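Local coordinates for GARP domain-containing protein (Trypanosoma brucei brucei TREU927, PDB 6XZ6), which is a receptor, probably on the parasite surface, that binds the host complement regulator factor H and increases trypanosome transmission to tsetse flies, at residues Arg102-Phe107 with Asn179-Leu184; Arg24-Leu29 with Asp144-Glu149. All blocks are in the same frame, centred on the assembly; numbering follows the deposited sequence.

Interaction 1: Arg102-Phe107 with Asn179-Leu184; sequences RALDSF and NKLEEL
Leu104 carries this contact, driving its CD1 methyl against the helix of Asn179-Leu184. The apolar contacts come first. CD1 of Leu104 sits 3.8 Å from Leu181 CA, touching backbone as well as side chain, and 4.0 Å from Leu181 CD1; the two leucine side chains cross at about a right angle. One turn on, Leu184 CD2 meets the same methyl at 4.0 Å. CG anti to the backbone N is shared by Leu181 and Leu184, the two leucines whose CD1 and CD2 meet Leu104.

The second group is aliphatic contact with a lysine. CB of Ala103 rests 3.8 Å from Lys180 CG, and Lys180 CB lies 4.2 Å from Leu104 CG. Lys180 touches Ala103 through CG and CD, while the end of its chain leads away from the helix of Arg102-Phe107. Around the pair, Phe100 also touches Lys180 and Leu184; from helix 4-61, Thr30 touches Leu104 and Leu29 touches Leu181.

The axes are 9.7 Å apart at closest approach and run roughly antiparallel at 147°. Apolar side chains and a lysine stem pack two antiparallel helices, 67-125 and 165-208, as in an elongated helical bundle, in keeping with the GARP-family fold.

Interaction 2: Arg24-Leu29 with Asp144-Glu149; sequences RKLPLL and DDVTPE
Lys25 brings its CB, CG and CE against the extended loop ahead of helix 148-161. CB lies 3.7 Å from Val146 CG2, and CG, anti to the backbone N (chi1 -174°), lies equally near it; the two side chains slide past each other in opposite directions. Farther out, Lys25 CE reaches 3.4 Å from the carbonyl O of Asp144. The ammonium stays farther off: Lys25 NZ is 6.4 Å from Asp145 OD1, a distance at which opposite charges could attract only loosely.

Next comes Leu26, whose CD2 touches Val146 CG1 at 4.0 Å, the side chains crossing at about a right angle. Its other neighbours include Phe107 on helix 67-125. Pro27 follows, and the helix is kinked here; Pro27 N has no hydrogen to give, and Leu28 N makes only a weak bond, to Lys25 O.

Leu29 completes the run. Its CD1 lies 3.7 Å from Val146 O and 4.0 Å from Val146 CB, and it also approaches Asp145 OD1. Asp145 OD1 accepts a weak hydrogen bond from Val146 N (2.8 Å), tying the aspartate to its own loop. Past Val146, Thr147 is the N-cap of helix 148-161, its OG1 bonded to Ala150 N.

Chemically, then, the loop is held to helix 4-61 by carbon contacts around one buried valine, with the methylenes of Lys25 joining them and Asp145 OD1 bordering them beside Leu29 CD1; any electrostatic share between Lys25 and Asp145 is probably long-range and modest.

Interactions 1 and 2 adjoin, their centres 10 Å apart, and involve four of the chain's helices. Interaction 1 lies deeper in the fold and joins two long helices over regular turns; interaction 2, though it buries slightly more surface between its segments, is only partly buried and sets a kinked helix against an irregular loop, with acidic residues on its exposed side. Both rely on aliphatic contacts, but in interaction 2 backbone carbonyls and a carboxylate also face the carbons. The two meet through Leu181 CD1 and Leu29 CD2 (3.6 Å) and through Phe107 CD2 and Leu26 CD1 (3.8 Å), so helix 4-61 packs against both helices of interaction 1. Pro148 also reaches the backbone of Glu182.

Interaction 1: Arg102-Phe107 with Asn179-Leu184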
# COMPACT_ATOMS: atom_id res chain seq x y z
N ARG A 102 5.38 5.33 2.59
CA ARG A 102 4.75 6.45 3.28
C ARG A 102 3.52 6.96 2.53
O ARG A 102 2.50 7.25 3.15
CB ARG A 102 5.74 7.60 3.48
CG ARG A 102 5.32 8.57 4.57
CD ARG A 102 6.35 9.61 4.93
NE ARG A 102 6.86 10.38 3.80
CZ ARG A 102 8.07 10.22 3.27
NH1 ARG A 102 8.89 9.28 3.75
NH2 ARG A 102 8.47 10.99 2.27
N ALA A 103 3.63 7.08 1.20
CA ALA A 103 2.58 7.56 0.30
C ALA A 103 1.38 6.63 0.35
O ALA A 103 0.24 7.08 0.46
CB ALA A 103 3.14 7.61 -1.11
N LEU A 104 1.66 5.31 0.31
CA LEU A 104 0.65 4.26 0.35
C LEU A 104 0.00 4.13 1.71
O LEU A 104 -1.17 3.79 1.81
CB LEU A 104 1.28 2.94 -0.08
CG LEU A 104 1.53 2.77 -1.58
CD1 LEU A 104 2.47 1.62 -1.82
CD2 LEU A 104 0.22 2.60 -2.35
N ASP A 105 0.74 4.49 2.76
CA ASP A 105 0.23 4.45 4.11
C ASP A 105 -0.73 5.61 4.37
O ASP A 105 -1.71 5.44 5.07
CB ASP A 105 1.39 4.35 5.12
CG ASP A 105 1.97 2.93 5.27
OD1 ASP A 105 1.84 2.11 4.31
OD2 ASP A 105 2.55 2.64 6.34
N SER A 106 -0.48 6.77 3.74
CA SER A 106 -1.35 7.94 3.83
C SER A 106 -2.66 7.66 3.09
O SER A 106 -3.72 8.09 3.55
CB SER A 106 -0.67 9.15 3.20
OG SER A 106 0.43 9.51 4.01
N PHE A 107 -2.57 6.92 1.97
CA PHE A 107 -3.70 6.53 1.15
C PHE A 107 -4.62 5.58 1.91
O PHE A 107 -5.83 5.81 1.98
CB PHE A 107 -3.20 5.92 -0.17
CG PHE A 107 -4.23 5.20 -0.98
CD1 PHE A 107 -5.31 5.89 -1.54
CD2 PHE A 107 -4.14 3.83 -1.20
CE1 PHE A 107 -6.27 5.21 -2.29
CE2 PHE A 107 -5.09 3.16 -1.97
CZ PHE A 107 -6.16 3.85 -2.49
N ASN A 179 0.28 3.47 -9.05
CA ASN A 179 1.60 3.87 -9.56
C ASN A 179 2.67 3.86 -8.46
O ASN A 179 3.80 3.46 -8.70
CB ASN A 179 1.55 5.24 -10.28
CG ASN A 179 0.72 5.25 -11.55
OD1 ASN A 179 0.66 4.26 -12.30
ND2 ASN A 179 0.06 6.37 -11.82
N LYS A 180 2.31 4.31 -7.26
CA LYS A 180 3.21 4.32 -6.12
C LYS A 180 3.55 2.88 -5.70
O LYS A 180 4.68 2.61 -5.32
CB LYS A 180 2.57 5.11 -4.96
CG LYS A 180 3.20 6.46 -4.74
CD LYS A 180 2.34 7.61 -5.17
CE LYS A 180 3.11 8.91 -5.14
NZ LYS A 180 2.33 10.03 -5.72
N LEU A 181 2.59 1.96 -5.80
CA LEU A 181 2.79 0.55 -5.48
C LEU A 181 3.71 -0.11 -6.50
O LEU A 181 4.54 -0.91 -6.10
CB LEU A 181 1.42 -0.17 -5.36
CG LEU A 181 1.40 -1.65 -4.95
CD1 LEU A 181 2.14 -1.90 -3.62
CD2 LEU A 181 -0.01 -2.13 -4.82
N GLU A 182 3.63 0.28 -7.78
CA GLU A 182 4.48 -0.20 -8.87
C GLU A 182 5.92 0.27 -8.68
O GLU A 182 6.85 -0.51 -8.87
CB GLU A 182 3.94 0.32 -10.21
CG GLU A 182 4.34 -0.51 -11.43
CD GLU A 182 3.84 0.02 -12.77
OE1 GLU A 182 2.82 0.75 -12.80
OE2 GLU A 182 4.48 -0.31 -13.79
N GLU A 183 6.10 1.54 -8.28
CA GLU A 183 7.38 2.15 -7.97
C GLU A 183 7.96 1.60 -6.67
O GLU A 183 9.17 1.60 -6.53
CB GLU A 183 7.25 3.67 -7.86
CG GLU A 183 7.06 4.39 -9.19
CD GLU A 183 6.75 5.87 -9.05
OE1 GLU A 183 7.46 6.68 -9.70
OE2 GLU A 183 5.81 6.22 -8.31
N LEU A 184 7.10 1.15 -5.71
CA LEU A 184 7.57 0.55 -4.44
C LEU A 184 8.25 -0.79 -4.75
O LEU A 184 9.24 -1.14 -4.12
CB LEU A 184 6.42 0.35 -3.41
CG LEU A 184 6.77 -0.35 -2.05
CD1 LEU A 184 7.38 0.62 -1.09
CD2 LEU A 184 5.55 -0.93 -1.39

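Interaction 2: Arg24-Leu29 with Asp144-Glu149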
# COMPACT_ATOMS: atom_id res chain seq x y z
N ARG A 24 -6.62 -2.96 3.94
CA ARG A 24 -6.09 -3.55 5.17
C ARG A 24 -4.77 -4.29 4.91
O ARG A 24 -3.93 -4.36 5.80
CB ARG A 24 -7.13 -4.46 5.81
CG ARG A 24 -8.38 -3.71 6.20
CD ARG A 24 -9.50 -4.68 6.44
NE ARG A 24 -10.76 -4.01 6.78
CZ ARG A 24 -11.95 -4.59 6.70
NH1 ARG A 24 -12.07 -5.84 6.26
NH2 ARG A 24 -13.04 -3.91 7.02
N LYS A 25 -4.58 -4.83 3.68
CA LYS A 25 -3.38 -5.52 3.23
C LYS A 25 -2.24 -4.58 2.93
O LYS A 25 -1.12 -4.93 3.28
CB LYS A 25 -3.65 -6.45 2.03
CG LYS A 25 -2.49 -7.35 1.56
CD LYS A 25 -1.94 -8.24 2.68
CE LYS A 25 -1.03 -9.32 2.19
NZ LYS A 25 -0.16 -9.82 3.29
N LEU A 26 -2.50 -3.42 2.28
CA LEU A 26 -1.45 -2.43 1.94
C LEU A 26 -0.44 -2.12 3.08
O LEU A 26 0.75 -2.14 2.77
CB LEU A 26 -1.99 -1.10 1.38
CG LEU A 26 -2.36 -1.05 -0.10
CD1 LEU A 26 -2.80 0.37 -0.49
CD2 LEU A 26 -1.22 -1.49 -0.98
N PRO A 27 -0.81 -1.82 4.35
CA PRO A 27 0.22 -1.49 5.36
C PRO A 27 1.11 -2.68 5.75
O PRO A 27 2.26 -2.49 6.20
CB PRO A 27 -0.59 -1.01 6.56
CG PRO A 27 -1.93 -0.83 6.12
CD PRO A 27 -2.15 -1.70 4.94
N LEU A 28 0.58 -3.90 5.61
CA LEU A 28 1.28 -5.14 5.92
C LEU A 28 2.31 -5.42 4.80
O LEU A 28 3.44 -5.76 5.07
CB LEU A 28 0.28 -6.30 6.05
CG LEU A 28 -1.06 -6.05 6.78
CD1 LEU A 28 -1.99 -7.25 6.63
CD2 LEU A 28 -0.84 -5.73 8.23
N LEU A 29 1.92 -5.19 3.57
CA LEU A 29 2.72 -5.30 2.36
C LEU A 29 3.87 -4.25 2.37
O LEU A 29 5.01 -4.64 2.17
CB LEU A 29 1.77 -5.04 1.19
CG LEU A 29 2.21 -5.34 -0.20
CD1 LEU A 29 1.01 -5.75 -1.04
CD2 LEU A 29 2.87 -4.11 -0.82
N ASP A 144 -5.35 -11.35 0.13
CA ASP A 144 -4.18 -12.20 0.07
C ASP A 144 -2.98 -11.47 -0.52
O ASP A 144 -1.87 -11.67 -0.07
CB ASP A 144 -4.51 -13.50 -0.68
CG ASP A 144 -5.47 -14.40 0.08
OD1 ASP A 144 -5.22 -14.67 1.27
OD2 ASP A 144 -6.48 -14.83 -0.52
N ASP A 145 -3.20 -10.61 -1.50
CA ASP A 145 -2.17 -9.79 -2.12
C ASP A 145 -2.79 -8.50 -2.68
O ASP A 145 -4.02 -8.34 -2.68
CB ASP A 145 -1.40 -10.58 -3.22
CG ASP A 145 -0.09 -9.94 -3.73
OD1 ASP A 145 0.46 -9.03 -3.03
OD2 ASP A 145 0.38 -10.34 -4.84
N VAL A 146 -1.93 -7.55 -3.08
CA VAL A 146 -2.30 -6.30 -3.72
C VAL A 146 -1.28 -6.04 -4.84
O VAL A 146 -0.06 -5.98 -4.62
CB VAL A 146 -2.49 -5.06 -2.80
CG1 VAL A 146 -3.19 -3.92 -3.55
CG2 VAL A 146 -3.27 -5.40 -1.54
N THR A 147 -1.79 -5.97 -6.07
CA THR A 147 -1.01 -5.65 -7.25
C THR A 147 -1.56 -4.32 -7.73
O THR A 147 -2.74 -4.07 -7.51
CB THR A 147 -1.19 -6.72 -8.35
OG1 THR A 147 -2.57 -6.84 -8.70
CG2 THR A 147 -0.60 -8.07 -7.98
N PRO A 148 -0.77 -3.47 -8.41
CA PRO A 148 -1.35 -2.23 -8.97
C PRO A 148 -2.63 -2.43 -9.81
O PRO A 148 -3.53 -1.62 -9.69
CB PRO A 148 -0.19 -1.68 -9.82
CG PRO A 148 1.03 -2.17 -9.12
CD PRO A 148 0.66 -3.58 -8.75
N GLU A 149 -2.73 -3.51 -10.58
CA GLU A 149 -3.88 -3.83 -11.44
C GLU A 149 -5.12 -4.19 -10.63
O GLU A 149 -6.23 -3.86 -11.06
CB GLU A 149 -3.55 -4.98 -12.43
CG GLU A 149 -2.14 -4.95 -13.04
CD GLU A 149 -1.03 -5.62 -12.23
OE1 GLU A 149 -1.10 -6.86 -12.04
OE2 GLU A 149 -0.09 -4.91 -11.79